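Local coordinates for protein phosphatase Slingshot homolog 2 (Homo sapiens, PDB 2NT2) that dephosphorylates and thereby activates the actin-depolymerising factor cofilin, using a dual-specificity phosphatase catalytic domain of the protein-tyrosine phosphatase family, at residues S97-Y102 / D116-R121. The protein carries 1 engineered substitution. Residues are numbered along the deposited sequence; the frame is centred on the assembly and turned at random.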
ATOM      1  N   SER A  97       0.293  -5.829  -2.044  1.00 11.23           N
ATOM      2  CA  SER A  97       1.488  -5.935  -2.859  1.00 14.50           C
ATOM      3  C   SER A  97       2.345  -4.678  -2.752  1.00  9.79           C
ATOM      4  O   SER A  97       3.557  -4.754  -2.557  1.00  9.10           O
ATOM      5  CB  SER A  97       1.121  -6.163  -4.330  1.00 19.30           C
ATOM      6  OG  SER A  97       0.063  -7.093  -4.450  1.00 38.28           O
ATOM      7  N   THR A  98       1.697  -3.526  -2.889  1.00 13.69           N
ATOM      8  CA  THR A  98       2.390  -2.247  -2.787  1.00 17.34           C
ATOM      9  C   THR A  98       3.109  -2.117  -1.450  1.00 15.04           C
ATOM     10  O   THR A  98       4.274  -1.733  -1.387  1.00  9.81           O
ATOM     11  CB  THR A  98       1.408  -1.068  -2.940  1.00 20.63           C
ATOM     12  OG1 THR A  98       0.823  -1.110  -4.244  1.00 16.17           O
ATOM     13  CG2 THR A  98       2.153   0.253  -2.828  1.00 14.85           C
ATOM     14  N   VAL A  99       2.401  -2.471  -0.381  1.00 21.26           N
ATOM     15  CA  VAL A  99       2.988  -2.404   0.956  1.00 21.96           C
ATOM     16  C   VAL A  99       4.176  -3.349   1.079  1.00 17.94           C
ATOM     17  O   VAL A  99       5.204  -3.016   1.667  1.00 15.10           O
ATOM     18  CB  VAL A  99       1.957  -2.727   2.051  1.00 16.24           C
ATOM     19  CG1 VAL A  99       2.665  -2.982   3.369  1.00  9.90           C
ATOM     20  CG2 VAL A  99       0.944  -1.603   2.200  1.00 11.34           C
ATOM     21  N   ILE A 100       4.062  -4.547   0.500  1.00 16.41           N
ATOM     22  CA  ILE A 100       5.166  -5.498   0.595  1.00 15.85           C
ATOM     23  C   ILE A 100       6.410  -4.949  -0.103  1.00 13.59           C
ATOM     24  O   ILE A 100       7.515  -5.057   0.421  1.00 17.93           O
ATOM     25  CB  ILE A 100       4.802  -6.873   0.014  1.00 20.90           C
ATOM     26  CG1 ILE A 100       3.804  -7.672   0.845  1.00 19.91           C
ATOM     27  CG2 ILE A 100       6.071  -7.687  -0.214  1.00 15.19           C
ATOM     28  CD1 ILE A 100       2.765  -8.434   0.053  1.00 14.58           C
ATOM     29  N   ALA A 101       6.221  -4.372  -1.282  1.00 12.01           N
ATOM     30  CA  ALA A 101       7.286  -3.779  -2.068  1.00 12.40           C
ATOM     31  C   ALA A 101       7.959  -2.636  -1.321  1.00 16.81           C
ATOM     32  O   ALA A 101       9.180  -2.509  -1.342  1.00 14.43           O
ATOM     33  CB  ALA A 101       6.755  -3.268  -3.401  1.00  6.22           C
ATOM     34  N   TYR A 102       7.166  -1.779  -0.678  1.00 13.25           N
ATOM     35  CA  TYR A 102       7.768  -0.661   0.049  1.00 14.82           C
ATOM     36  C   TYR A 102       8.710  -1.168   1.143  1.00 15.86           C
ATOM     37  O   TYR A 102       9.813  -0.650   1.307  1.00 17.84           O
ATOM     38  CB  TYR A 102       6.690   0.234   0.654  1.00 14.30           C
ATOM     39  CG  TYR A 102       7.239   1.287   1.592  1.00 21.60           C
ATOM     40  CD1 TYR A 102       7.863   2.424   1.095  1.00 15.62           C
ATOM     41  CD2 TYR A 102       7.135   1.148   2.969  1.00 25.84           C
ATOM     42  CE1 TYR A 102       8.370   3.393   1.939  1.00 19.07           C
ATOM     43  CE2 TYR A 102       7.639   2.113   3.823  1.00 28.88           C
ATOM     44  CZ  TYR A 102       8.254   3.233   3.304  1.00 23.83           C
ATOM     45  OH  TYR A 102       8.752   4.192   4.159  1.00 21.80           O
ATOM     46  N   ASP A 116       5.796 -12.311   4.473  1.00 20.50           N
ATOM     47  CA  ASP A 116       5.564 -12.937   5.758  1.00 22.53           C
ATOM     48  C   ASP A 116       5.245 -11.918   6.850  1.00 18.45           C
ATOM     49  O   ASP A 116       4.387 -12.146   7.700  1.00 13.80           O
ATOM     50  CB  ASP A 116       6.799 -13.735   6.200  1.00 24.80           C
ATOM     51  CG  ASP A 116       6.903 -15.072   5.495  1.00 29.31           C
ATOM     52  OD1 ASP A 116       6.035 -15.379   4.653  1.00 31.49           O
ATOM     53  OD2 ASP A 116       7.857 -15.819   5.803  1.00 29.25           O
ATOM     54  N   TYR A 117       5.983 -10.813   6.837  1.00 17.38           N
ATOM     55  CA  TYR A 117       5.750  -9.752   7.812  1.00 19.58           C
ATOM     56  C   TYR A 117       4.335  -9.203   7.647  1.00 21.46           C
ATOM     57  O   TYR A 117       3.576  -9.078   8.602  1.00 25.77           O
ATOM     58  CB  TYR A 117       6.782  -8.641   7.647  1.00 19.71           C
ATOM     59  CG  TYR A 117       6.620  -7.496   8.619  1.00 29.36           C
ATOM     60  CD1 TYR A 117       7.138  -7.574   9.908  1.00 29.62           C
ATOM     61  CD2 TYR A 117       5.946  -6.337   8.251  1.00 30.51           C
ATOM     62  CE1 TYR A 117       6.986  -6.523  10.791  1.00 30.95           C
ATOM     63  CE2 TYR A 117       5.791  -5.282   9.134  1.00 30.30           C
ATOM     64  CZ  TYR A 117       6.316  -5.383  10.406  1.00 31.67           C
ATOM     65  OH  TYR A 117       6.174  -4.346  11.299  1.00 29.47           O
ATOM     66  N   VAL A 118       3.998  -8.894   6.397  1.00 22.26           N
ATOM     67  CA  VAL A 118       2.702  -8.318   6.071  1.00 25.97           C
ATOM     68  C   VAL A 118       1.585  -9.342   6.214  1.00 23.83           C
ATOM     69  O   VAL A 118       0.494  -9.004   6.680  1.00 25.05           O
ATOM     70  CB  VAL A 118       2.680  -7.739   4.643  1.00 23.55           C
ATOM     71  CG1 VAL A 118       1.286  -7.228   4.309  1.00 19.65           C
ATOM     72  CG2 VAL A 118       3.712  -6.629   4.486  1.00 13.69           C
ATOM     73  N   LYS A 119       1.846 -10.591   5.843  1.00 26.25           N
ATOM     74  CA  LYS A 119       0.799 -11.614   5.900  1.00 26.25           C
ATOM     75  C   LYS A 119       0.374 -11.884   7.339  1.00 23.19           C
ATOM     76  O   LYS A 119      -0.803 -12.110   7.613  1.00 28.64           O
ATOM     77  CB  LYS A 119       1.261 -12.908   5.236  1.00 28.67           C
ATOM     78  CG  LYS A 119       0.317 -14.083   5.434  1.00 36.32           C
ATOM     79  CD  LYS A 119      -0.912 -13.965   4.544  1.00 37.34           C
ATOM     80  CE  LYS A 119      -1.602 -15.308   4.376  1.00 36.98           C
ATOM     81  NZ  LYS A 119      -2.949 -15.188   3.750  1.00 24.02           N
ATOM     82  N   GLU A 120       1.340 -11.848   8.244  1.00 27.89           N
ATOM     83  CA  GLU A 120       1.117 -12.102   9.662  1.00 32.90           C
ATOM     84  C   GLU A 120       0.123 -11.127  10.271  1.00 32.39           C
ATOM     85  O   GLU A 120      -0.770 -11.528  11.018  1.00 39.41           O
ATOM     86  CB  GLU A 120       2.438 -12.030  10.432  1.00 40.44           C
ATOM     87  CG  GLU A 120       2.716 -13.282  11.251  1.00 53.81           C
ATOM     88  CD  GLU A 120       3.576 -13.000  12.463  1.00 64.49           C
ATOM     89  OE1 GLU A 120       3.021 -12.568  13.498  1.00 74.80           O
ATOM     90  OE2 GLU A 120       4.806 -13.219  12.390  1.00 80.01           O
ATOM     91  N   ARG A 121       0.258  -9.839   9.971  1.00 29.10           N
ATOM     92  CA  ARG A 121      -0.658  -8.836  10.502  1.00 27.57           C
ATOM     93  C   ARG A 121      -1.947  -8.737   9.709  1.00 26.19           C
ATOM     94  O   ARG A 121      -3.037  -8.599  10.266  1.00 33.31           O
ATOM     95  CB  ARG A 121       0.050  -7.471  10.528  1.00 23.69           C
ATOM     96  CG  ARG A 121       1.182  -7.455  11.532  1.00 20.12           C
ATOM     97  CD  ARG A 121       2.449  -6.788  11.020  1.00 21.37           C
ATOM     98  NE  ARG A 121       3.629  -7.436  11.600  1.00 28.61           N
ATOM     99  CZ  ARG A 121       4.269  -7.013  12.684  1.00 32.70           C
ATOM    100  NH1 ARG A 121       3.839  -5.926  13.313  1.00 40.22           N
ATOM    101  NH2 ARG A 121       5.322  -7.677  13.135  1.00 22.49           N
TER
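V118 turns CG1 anti to its backbone N (chi1 176°), which leaves CG2 opposite the carbonyl carbon and aimed at 97-102; V99, chi1 166°, holds CG1 where it meets that V118 methyl. This is a helix-helix contact in the dual-specificity phosphatase fold, joining helix 94-107, the one that follows strand 83-87 and the loop holding S88, to helix 111-121. One methyl does most of the work: V118 CG2 sits 4.0 Å from V99 CG1 and 3.8 Å from I100 CG1. No hydrogen bond spans the two segments, and all three touching residues are buried. I100 and V118 have the nearest CA atoms of the two segments, 6.6 Å apart; V118 points its CB at 97-102, whereas I100 reaches over from the flank with CG1. I7 of strand 5-8 touches both V99 and V118, tying the pair to the edge of the sheet, while I100 also packs on P127 and on L135 of helix 129-143. The V99 side chain is about 9 Å from that of S88, engineered at the phosphocysteine position. On 116-121 itself, R121 brings NE over one face of the Y117 ring, 3.5 Å above its plane and toward the rim, and NE also makes a weak 3.4 Å hydrogen bond to Y117 O.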